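Local coordinates for protein BRIC1 (Synthetic construct, PDB 6FF6) that has no known natural function, being a computationally designed helical repeat protein made to adopt a novel, corrugated architecture, at residues F73-L87 against F105-Y119. Residues are numbered along the deposited sequence; the frame is centred on the assembly and turned at random.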
ATOM      1  N   PHE A  73      -3.397   1.815  -8.034  1.00106.51           N
ATOM      2  CA  PHE A  73      -3.532   3.177  -7.508  1.00102.76           C
ATOM      3  C   PHE A  73      -5.030   3.536  -7.450  1.00104.92           C
ATOM      4  O   PHE A  73      -5.562   4.258  -8.292  1.00 99.46           O
ATOM      5  CB  PHE A  73      -2.695   4.172  -8.326  1.00101.57           C
ATOM      6  CG  PHE A  73      -1.200   3.899  -8.411  1.00105.50           C
ATOM      7  CD1 PHE A  73      -0.564   3.084  -7.479  1.00112.28           C
ATOM      8  CD2 PHE A  73      -0.423   4.489  -9.406  1.00105.76           C
ATOM      9  CE1 PHE A  73       0.810   2.849  -7.552  1.00115.51           C
ATOM     10  CE2 PHE A  73       0.953   4.253  -9.476  1.00110.64           C
ATOM     11  CZ  PHE A  73       1.558   3.443  -8.545  1.00112.95           C
ATOM     12  N   THR A  74      -5.706   2.961  -6.443  1.00105.59           N
ATOM     13  CA  THR A  74      -7.151   3.025  -6.280  1.00105.37           C
ATOM     14  C   THR A  74      -7.696   4.433  -6.086  1.00107.12           C
ATOM     15  O   THR A  74      -8.708   4.769  -6.712  1.00104.20           O
ATOM     16  CB  THR A  74      -7.632   2.064  -5.214  1.00108.64           C
ATOM     17  OG1 THR A  74      -6.804   2.177  -4.063  1.00114.46           O
ATOM     18  CG2 THR A  74      -7.628   0.634  -5.714  1.00106.46           C
ATOM     19  N   MET A  75      -7.025   5.262  -5.286  1.00103.44           N
ATOM     20  CA  MET A  75      -7.485   6.634  -5.075  1.00100.20           C
ATOM     21  C   MET A  75      -7.407   7.408  -6.373  1.00100.48           C
ATOM     22  O   MET A  75      -8.297   8.194  -6.676  1.00 99.00           O
ATOM     23  CB  MET A  75      -6.621   7.318  -4.016  1.00103.13           C
ATOM     24  CG  MET A  75      -6.614   6.623  -2.707  1.00109.77           C
ATOM     25  SD  MET A  75      -8.015   7.170  -1.790  1.00114.26           S
ATOM     26  CE  MET A  75      -7.201   7.952  -0.488  1.00112.61           C
ATOM     27  N   LEU A  76      -6.345   7.163  -7.159  1.00 97.14           N
ATOM     28  CA  LEU A  76      -6.150   7.805  -8.450  1.00 93.41           C
ATOM     29  C   LEU A  76      -7.225   7.295  -9.437  1.00 95.87           C
ATOM     30  O   LEU A  76      -7.843   8.109 -10.125  1.00 94.25           O
ATOM     31  CB  LEU A  76      -4.724   7.532  -8.958  1.00 93.94           C
ATOM     32  CG  LEU A  76      -4.317   8.173 -10.284  1.00 95.57           C
ATOM     33  CD1 LEU A  76      -4.473   9.678 -10.229  1.00 93.21           C
ATOM     34  CD2 LEU A  76      -2.909   7.810 -10.622  1.00 95.26           C
ATOM     35  N   GLN A  77      -7.456   5.959  -9.465  1.00 91.83           N
ATOM     36  CA  GLN A  77      -8.446   5.264 -10.298  1.00 91.33           C
ATOM     37  C   GLN A  77      -9.814   5.916 -10.138  1.00 92.04           C
ATOM     38  O   GLN A  77     -10.451   6.256 -11.131  1.00 90.92           O
ATOM     39  CB  GLN A  77      -8.555   3.794  -9.862  1.00 96.56           C
ATOM     40  CG  GLN A  77      -7.926   2.787 -10.807  1.00114.96           C
ATOM     41  CD  GLN A  77      -7.869   1.403 -10.189  1.00125.27           C
ATOM     42  OE1 GLN A  77      -7.479   1.221  -9.032  1.00124.10           O
ATOM     43  NE2 GLN A  77      -8.240   0.388 -10.952  1.00106.30           N
ATOM     44  N   TYR A  78     -10.233   6.132  -8.886  1.00 86.94           N
ATOM     45  CA  TYR A  78     -11.508   6.735  -8.552  1.00 86.44           C
ATOM     46  C   TYR A  78     -11.605   8.201  -8.996  1.00 86.23           C
ATOM     47  O   TYR A  78     -12.604   8.592  -9.597  1.00 83.83           O
ATOM     48  CB  TYR A  78     -11.811   6.532  -7.063  1.00 90.75           C
ATOM     49  CG  TYR A  78     -12.502   5.203  -6.794  1.00 97.60           C
ATOM     50  CD1 TYR A  78     -13.850   5.017  -7.097  1.00102.12           C
ATOM     51  CD2 TYR A  78     -11.804   4.128  -6.245  1.00101.55           C
ATOM     52  CE1 TYR A  78     -14.491   3.797  -6.856  1.00107.18           C
ATOM     53  CE2 TYR A  78     -12.437   2.905  -5.989  1.00107.47           C
ATOM     54  CZ  TYR A  78     -13.779   2.741  -6.303  1.00118.18           C
ATOM     55  OH  TYR A  78     -14.408   1.532  -6.070  1.00125.03           O
ATOM     56  N   ALA A  79     -10.550   8.971  -8.772  1.00 83.94           N
ATOM     57  CA  ALA A  79     -10.423  10.374  -9.214  1.00 82.69           C
ATOM     58  C   ALA A  79     -10.488  10.483 -10.749  1.00 86.28           C
ATOM     59  O   ALA A  79     -11.095  11.426 -11.258  1.00 85.87           O
ATOM     60  CB  ALA A  79      -9.102  10.969  -8.719  1.00 82.95           C
ATOM     61  N   VAL A  80      -9.879   9.523 -11.473  1.00 82.82           N
ATOM     62  CA  VAL A  80      -9.866   9.498 -12.934  1.00 82.34           C
ATOM     63  C   VAL A  80     -11.239   9.100 -13.459  1.00 86.29           C
ATOM     64  O   VAL A  80     -11.737   9.761 -14.375  1.00 84.18           O
ATOM     65  CB  VAL A  80      -8.749   8.588 -13.496  1.00 87.64           C
ATOM     66  CG1 VAL A  80      -8.781   8.559 -15.005  1.00 86.93           C
ATOM     67  CG2 VAL A  80      -7.387   9.045 -13.022  1.00 87.49           C
ATOM     68  N   GLU A  81     -11.868   8.048 -12.877  1.00 86.24           N
ATOM     69  CA  GLU A  81     -13.218   7.585 -13.274  1.00 88.07           C
ATOM     70  C   GLU A  81     -14.191   8.758 -13.221  1.00 90.72           C
ATOM     71  O   GLU A  81     -15.017   8.929 -14.111  1.00 92.12           O
ATOM     72  CB  GLU A  81     -13.753   6.494 -12.327  1.00 92.56           C
ATOM     73  CG  GLU A  81     -13.123   5.111 -12.423  1.00113.25           C
ATOM     74  CD  GLU A  81     -13.683   4.099 -11.426  1.00153.76           C
ATOM     75  OE1 GLU A  81     -14.930   4.033 -11.309  1.00168.95           O
ATOM     76  OE2 GLU A  81     -12.896   3.369 -10.771  1.00140.83           O
ATOM     77  N   LEU A  82     -14.076   9.568 -12.176  1.00 85.21           N
ATOM     78  CA  LEU A  82     -14.932  10.706 -11.940  1.00 85.45           C
ATOM     79  C   LEU A  82     -14.766  11.748 -12.981  1.00 86.38           C
ATOM     80  O   LEU A  82     -15.763  12.187 -13.530  1.00 87.43           O
ATOM     81  CB  LEU A  82     -14.690  11.247 -10.538  1.00 86.56           C
ATOM     82  CG  LEU A  82     -15.763  12.099  -9.899  1.00 94.00           C
ATOM     83  CD1 LEU A  82     -17.042  11.326  -9.681  1.00 97.65           C
ATOM     84  CD2 LEU A  82     -15.287  12.552  -8.565  1.00 99.63           C
ATOM     85  N   MET A  83     -13.527  12.094 -13.340  1.00 81.54           N
ATOM     86  CA  MET A  83     -13.324  13.054 -14.414  1.00 79.31           C
ATOM     87  C   MET A  83     -13.809  12.465 -15.760  1.00 80.41           C
ATOM     88  O   MET A  83     -14.528  13.117 -16.508  1.00 78.60           O
ATOM     89  CB  MET A  83     -11.882  13.548 -14.508  1.00 80.90           C
ATOM     90  CG  MET A  83     -11.728  14.602 -15.606  1.00 86.76           C
ATOM     91  SD  MET A  83     -10.706  15.978 -15.154  1.00 93.94           S
ATOM     92  CE  MET A  83     -11.017  17.007 -16.431  1.00 92.13           C
ATOM     93  N   GLU A  84     -13.446  11.223 -16.026  1.00 78.15           N
ATOM     94  CA  GLU A  84     -13.815  10.503 -17.235  1.00 80.50           C
ATOM     95  C   GLU A  84     -15.271  10.608 -17.487  1.00 85.22           C
ATOM     96  O   GLU A  84     -15.637  11.034 -18.562  1.00 85.38           O
ATOM     97  CB  GLU A  84     -13.423   9.028 -17.119  1.00 84.06           C
ATOM     98  CG  GLU A  84     -12.546   8.558 -18.260  1.00 98.32           C
ATOM     99  CD  GLU A  84     -12.421   7.059 -18.417  1.00128.89           C
ATOM    100  OE1 GLU A  84     -12.946   6.312 -17.559  1.00132.70           O
ATOM    101  OE2 GLU A  84     -11.801   6.631 -19.416  1.00134.27           O
ATOM    102  N   ASN A  85     -16.100  10.284 -16.476  1.00 84.56           N
ATOM    103  CA  ASN A  85     -17.562  10.338 -16.519  1.00 88.07           C
ATOM    104  C   ASN A  85     -18.091  11.715 -16.912  1.00 93.74           C
ATOM    105  O   ASN A  85     -18.917  11.817 -17.823  1.00 96.24           O
ATOM    106  CB  ASN A  85     -18.181   9.844 -15.192  1.00 87.97           C
ATOM    107  CG  ASN A  85     -18.031   8.360 -14.988  1.00127.66           C
ATOM    108  OD1 ASN A  85     -17.790   7.594 -15.933  1.00123.71           O
ATOM    109  ND2 ASN A  85     -18.156   7.918 -13.741  1.00128.53           N
ATOM    110  N   MET A  86     -17.585  12.765 -16.251  1.00 87.99           N
ATOM    111  CA  MET A  86     -17.951  14.158 -16.513  1.00 88.09           C
ATOM    112  C   MET A  86     -17.598  14.548 -17.959  1.00 93.61           C
ATOM    113  O   MET A  86     -18.419  15.144 -18.648  1.00 93.67           O
ATOM    114  CB  MET A  86     -17.213  15.078 -15.541  1.00 88.70           C
ATOM    115  CG  MET A  86     -17.435  14.765 -14.090  1.00 93.70           C
ATOM    116  SD  MET A  86     -18.599  15.854 -13.302  1.00102.29           S
ATOM    117  CE  MET A  86     -17.575  17.348 -13.131  1.00 97.92           C
ATOM    118  N   LEU A  87     -16.377  14.176 -18.409  1.00 91.58           N
ATOM    119  CA  LEU A  87     -15.843  14.420 -19.741  1.00 92.92           C
ATOM    120  C   LEU A  87     -16.629  13.693 -20.771  1.00107.26           C
ATOM    121  O   LEU A  87     -16.766  14.216 -21.868  1.00109.43           O
ATOM    122  CB  LEU A  87     -14.399  13.954 -19.871  1.00 90.85           C
ATOM    123  CG  LEU A  87     -13.361  14.771 -19.171  1.00 93.41           C
ATOM    124  CD1 LEU A  87     -12.050  13.985 -19.052  1.00 93.49           C
ATOM    125  CD2 LEU A  87     -13.207  16.121 -19.824  1.00 92.24           C
ATOM    126  N   PHE A 105     -13.699  20.744 -13.312  1.00 80.49           N
ATOM    127  CA  PHE A 105     -12.791  19.949 -14.122  1.00 76.91           C
ATOM    128  C   PHE A 105     -11.371  20.231 -13.720  1.00 79.90           C
ATOM    129  O   PHE A 105     -10.563  19.309 -13.639  1.00 80.69           O
ATOM    130  CB  PHE A 105     -12.989  20.244 -15.613  1.00 78.88           C
ATOM    131  CG  PHE A 105     -14.122  19.515 -16.296  1.00 80.77           C
ATOM    132  CD1 PHE A 105     -14.361  18.172 -16.048  1.00 83.67           C
ATOM    133  CD2 PHE A 105     -14.924  20.157 -17.225  1.00 84.56           C
ATOM    134  CE1 PHE A 105     -15.389  17.495 -16.714  1.00 85.64           C
ATOM    135  CE2 PHE A 105     -15.967  19.478 -17.872  1.00 87.11           C
ATOM    136  CZ  PHE A 105     -16.217  18.166 -17.580  1.00 84.03           C
ATOM    137  N   LEU A 106     -11.069  21.482 -13.388  1.00 76.03           N
ATOM    138  CA  LEU A 106      -9.709  21.819 -12.952  1.00 75.85           C
ATOM    139  C   LEU A 106      -9.409  21.205 -11.605  1.00 80.41           C
ATOM    140  O   LEU A 106      -8.334  20.662 -11.404  1.00 79.80           O
ATOM    141  CB  LEU A 106      -9.448  23.340 -12.972  1.00 77.90           C
ATOM    142  CG  LEU A 106      -9.375  23.949 -14.359  1.00 82.49           C
ATOM    143  CD1 LEU A 106      -9.744  25.395 -14.328  1.00 85.79           C
ATOM    144  CD2 LEU A 106      -8.018  23.691 -15.007  1.00 82.75           C
ATOM    145  N   GLU A 107     -10.389  21.205 -10.716  1.00 79.69           N
ATOM    146  CA  GLU A 107     -10.265  20.613  -9.393  1.00 79.86           C
ATOM    147  C   GLU A 107     -10.119  19.098  -9.466  1.00 83.92           C
ATOM    148  O   GLU A 107      -9.363  18.527  -8.686  1.00 87.57           O
ATOM    149  CB  GLU A 107     -11.443  21.031  -8.523  1.00 83.32           C
ATOM    150  CG  GLU A 107     -11.378  22.506  -8.149  1.00101.00           C
ATOM    151  CD  GLU A 107     -12.197  22.923  -6.941  1.00137.91           C
ATOM    152  OE1 GLU A 107     -13.448  22.875  -7.014  1.00127.08           O
ATOM    153  OE2 GLU A 107     -11.579  23.317  -5.923  1.00142.87           O
ATOM    154  N   LEU A 108     -10.791  18.453 -10.418  1.00 77.90           N
ATOM    155  CA  LEU A 108     -10.697  17.003 -10.636  1.00 76.59           C
ATOM    156  C   LEU A 108      -9.310  16.656 -11.165  1.00 79.33           C
ATOM    157  O   LEU A 108      -8.732  15.652 -10.747  1.00 77.86           O
ATOM    158  CB  LEU A 108     -11.784  16.535 -11.630  1.00 76.95           C
ATOM    159  CG  LEU A 108     -13.243  16.564 -11.104  1.00 82.57           C
ATOM    160  CD1 LEU A 108     -14.205  16.135 -12.155  1.00 81.30           C
ATOM    161  CD2 LEU A 108     -13.414  15.625  -9.929  1.00 90.39           C
ATOM    162  N   LYS A 109      -8.777  17.509 -12.081  1.00 75.29           N
ATOM    163  CA  LYS A 109      -7.427  17.417 -12.631  1.00 73.78           C
ATOM    164  C   LYS A 109      -6.437  17.571 -11.455  1.00 79.33           C
ATOM    165  O   LYS A 109      -5.482  16.810 -11.360  1.00 79.45           O
ATOM    166  CB  LYS A 109      -7.174  18.516 -13.705  1.00 73.50           C
ATOM    167  CG  LYS A 109      -5.763  18.512 -14.271  1.00 70.02           C
ATOM    168  CD  LYS A 109      -4.821  19.592 -13.612  1.00 85.02           C
ATOM    169  CE  LYS A 109      -3.377  19.147 -13.538  1.00 90.80           C
ATOM    170  NZ  LYS A 109      -2.399  20.223 -13.851  1.00108.42           N
ATOM    171  N   ASP A 110      -6.669  18.540 -10.554  1.00 77.02           N
ATOM    172  CA  ASP A 110      -5.782  18.744  -9.403  1.00 77.87           C
ATOM    173  C   ASP A 110      -5.838  17.575  -8.457  1.00 82.85           C
ATOM    174  O   ASP A 110      -4.792  17.204  -7.907  1.00 85.76           O
ATOM    175  CB  ASP A 110      -6.144  20.015  -8.654  1.00 80.50           C
ATOM    176  CG  ASP A 110      -5.828  21.280  -9.412  1.00 91.03           C
ATOM    177  OD1 ASP A 110      -4.902  21.247 -10.288  1.00 91.21           O
ATOM    178  OD2 ASP A 110      -6.485  22.314  -9.130  1.00 99.21           O
ATOM    179  N   LEU A 111      -7.044  16.984  -8.287  1.00 74.90           N
ATOM    180  CA  LEU A 111      -7.233  15.795  -7.469  1.00 74.87           C
ATOM    181  C   LEU A 111      -6.416  14.644  -8.039  1.00 81.64           C
ATOM    182  O   LEU A 111      -5.621  14.054  -7.305  1.00 83.00           O
ATOM    183  CB  LEU A 111      -8.705  15.407  -7.346  1.00 73.33           C
ATOM    184  CG  LEU A 111      -8.957  14.236  -6.403  1.00 75.39           C
ATOM    185  CD1 LEU A 111      -8.331  14.488  -4.980  1.00 73.61           C
ATOM    186  CD2 LEU A 111     -10.434  13.846  -6.422  1.00 73.63           C
ATOM    187  N   MET A 112      -6.544  14.389  -9.359  1.00 77.71           N
ATOM    188  CA  MET A 112      -5.725  13.409 -10.085  1.00 77.48           C
ATOM    189  C   MET A 112      -4.204  13.660  -9.837  1.00 82.40           C
ATOM    190  O   MET A 112      -3.451  12.721  -9.608  1.00 80.73           O
ATOM    191  CB  MET A 112      -6.022  13.484 -11.577  1.00 78.57           C
ATOM    192  CG  MET A 112      -7.315  12.860 -11.937  1.00 83.25           C
ATOM    193  SD  MET A 112      -7.744  13.148 -13.667  1.00 89.68           S
ATOM    194  CE  MET A 112      -6.571  12.123 -14.475  1.00 88.00           C
ATOM    195  N   GLN A 113      -3.772  14.930  -9.862  1.00 81.18           N
ATOM    196  CA  GLN A 113      -2.388  15.296  -9.594  1.00 81.72           C
ATOM    197  C   GLN A 113      -2.024  14.952  -8.151  1.00 84.83           C
ATOM    198  O   GLN A 113      -0.984  14.342  -7.930  1.00 87.17           O
ATOM    199  CB  GLN A 113      -2.147  16.784  -9.881  1.00 82.88           C
ATOM    200  CG  GLN A 113      -0.695  17.209  -9.671  1.00102.89           C
ATOM    201  CD  GLN A 113       0.232  16.602 -10.702  1.00121.47           C
ATOM    202  OE1 GLN A 113       0.143  16.909 -11.896  1.00113.47           O
ATOM    203  NE2 GLN A 113       1.143  15.729 -10.266  1.00116.10           N
ATOM    204  N   ARG A 114      -2.880  15.318  -7.182  1.00 79.81           N
ATOM    205  CA  ARG A 114      -2.646  15.056  -5.744  1.00 80.87           C
ATOM    206  C   ARG A 114      -2.573  13.569  -5.418  1.00 82.26           C
ATOM    207  O   ARG A 114      -1.704  13.160  -4.640  1.00 83.60           O
ATOM    208  CB  ARG A 114      -3.670  15.784  -4.846  1.00 80.62           C
ATOM    209  CG  ARG A 114      -3.330  17.295  -4.722  1.00 86.73           C
ATOM    210  CD  ARG A 114      -4.177  18.092  -3.743  1.00 85.19           C
ATOM    211  NE  ARG A 114      -5.605  17.825  -3.915  1.00100.03           N
ATOM    212  CZ  ARG A 114      -6.485  18.654  -4.465  1.00106.60           C
ATOM    213  NH1 ARG A 114      -6.102  19.854  -4.887  1.00 92.03           N
ATOM    214  NH2 ARG A 114      -7.761  18.301  -4.575  1.00 84.17           N
ATOM    215  N   MET A 115      -3.454  12.772  -6.051  1.00 76.61           N
ATOM    216  CA  MET A 115      -3.517  11.314  -5.929  1.00 78.13           C
ATOM    217  C   MET A 115      -2.287  10.672  -6.540  1.00 84.92           C
ATOM    218  O   MET A 115      -1.673   9.796  -5.936  1.00 89.19           O
ATOM    219  CB  MET A 115      -4.827  10.760  -6.528  1.00 78.99           C
ATOM    220  CG  MET A 115      -6.072  11.126  -5.697  1.00 82.21           C
ATOM    221  SD  MET A 115      -5.933  10.722  -3.914  1.00 89.86           S
ATOM    222  CE  MET A 115      -5.519  12.351  -3.197  1.00 86.31           C
ATOM    223  N   LEU A 116      -1.865  11.172  -7.684  1.00 79.59           N
ATOM    224  CA  LEU A 116      -0.667  10.696  -8.350  1.00 81.06           C
ATOM    225  C   LEU A 116       0.514  10.924  -7.447  1.00 89.78           C
ATOM    226  O   LEU A 116       1.284   9.996  -7.233  1.00 94.06           O
ATOM    227  CB  LEU A 116      -0.462  11.429  -9.673  1.00 79.65           C
ATOM    228  CG  LEU A 116       0.683  10.939 -10.542  1.00 87.65           C
ATOM    229  CD1 LEU A 116       0.423   9.524 -11.085  1.00 88.45           C
ATOM    230  CD2 LEU A 116       1.011  11.954 -11.641  1.00 88.34           C
ATOM    231  N   ASP A 117       0.619  12.123  -6.849  1.00 85.72           N
ATOM    232  CA  ASP A 117       1.705  12.479  -5.943  1.00 88.73           C
ATOM    233  C   ASP A 117       1.684  11.689  -4.641  1.00 97.54           C
ATOM    234  O   ASP A 117       2.752  11.484  -4.046  1.00102.11           O
ATOM    235  CB  ASP A 117       1.734  13.992  -5.713  1.00 90.59           C
ATOM    236  CG  ASP A 117       2.210  14.766  -6.955  1.00111.30           C
ATOM    237  OD1 ASP A 117       2.957  14.188  -7.775  1.00112.54           O
ATOM    238  OD2 ASP A 117       1.833  15.947  -7.104  1.00122.57           O
ATOM    239  N   TYR A 118       0.470  11.223  -4.202  1.00 91.88           N
ATOM    240  CA  TYR A 118       0.323  10.393  -3.026  1.00 93.24           C
ATOM    241  C   TYR A 118       1.092   9.103  -3.277  1.00 99.63           C
ATOM    242  O   TYR A 118       2.004   8.773  -2.524  1.00103.55           O
ATOM    243  CB  TYR A 118      -1.174  10.109  -2.739  1.00 92.74           C
ATOM    244  CG  TYR A 118      -1.402   8.995  -1.733  1.00 96.64           C
ATOM    245  CD1 TYR A 118      -1.080   9.166  -0.387  1.00100.95           C
ATOM    246  CD2 TYR A 118      -1.864   7.745  -2.141  1.00 98.01           C
ATOM    247  CE1 TYR A 118      -1.233   8.128   0.533  1.00103.99           C
ATOM    248  CE2 TYR A 118      -2.027   6.699  -1.225  1.00102.50           C
ATOM    249  CZ  TYR A 118      -1.689   6.891   0.107  1.00109.87           C
ATOM    250  OH  TYR A 118      -1.807   5.865   1.018  1.00114.49           O
ATOM    251  N   TYR A 119       0.761   8.423  -4.378  1.00 95.73           N
ATOM    252  CA  TYR A 119       1.366   7.172  -4.808  1.00 98.59           C
ATOM    253  C   TYR A 119       2.792   7.316  -5.212  1.00106.07           C
ATOM    254  O   TYR A 119       3.557   6.380  -5.035  1.00110.66           O
ATOM    255  CB  TYR A 119       0.543   6.510  -5.910  1.00 98.58           C
ATOM    256  CG  TYR A 119      -0.813   6.041  -5.424  1.00101.15           C
ATOM    257  CD1 TYR A 119      -0.934   4.924  -4.604  1.00107.06           C
ATOM    258  CD2 TYR A 119      -1.971   6.740  -5.745  1.00 98.83           C
ATOM    259  CE1 TYR A 119      -2.177   4.497  -4.137  1.00109.39           C
ATOM    260  CE2 TYR A 119      -3.221   6.335  -5.269  1.00100.40           C
ATOM    261  CZ  TYR A 119      -3.321   5.202  -4.477  1.00114.87           C
ATOM    262  OH  TYR A 119      -4.544   4.761  -4.037  1.00117.23           O
TER
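The phenol oxygen of Y119 takes a hydrogen bond from the backbone N-H of M75, with M75 N and Y119 OH 2.8 Å apart and an N-H...O angle of 166°. T74 OG1 adds a weak bond to Y119 OH at 3.4 Å. The hydroxyl thus sits against the first turn of helix 74-92, whose amides lack a carbonyl from a preceding turn. With CG anti to its carbonyl carbon, Y119 reaches with its ring across the N-terminal end of helix 74-92. F73, at the N-cap position, lies against one face in an offset stack: the centroids are 4.6 Å apart and the planes 18° from parallel. Each ring has the partner's CB over its centre, F73 CB standing 3.7 Å from the Y119 centroid. The opposite face of Y119 meets Y118 CD2, so the phenol is sandwiched. A phenylalanine here would probably leave the M75 amide without its acceptor and T74 OG1 without its weak partner.

The short axes approach to 8.6 Å at 168°, which defines a nearly antiparallel helix pair; helices 74-92 and 99-121 pack side by side, consistent with the helical bundle of Hpt domains. Side chains interlock as knobs into holes: L76 inserts among M112, M115, L116 and Y119, and M112 in turn among L76, A79, V80 and M83. The M112 chain, bent at its last torsion, brings CE to 3.5 Å from V80 CG2. At the far end M83 CE approaches F105 CD1, while M86 CB lies at the edge of the F105 ring and L87 CD2 over one face. L41 of helix 23-42 also touches F105, and on another flank M115 and L111 pack on D132 of the second subunit.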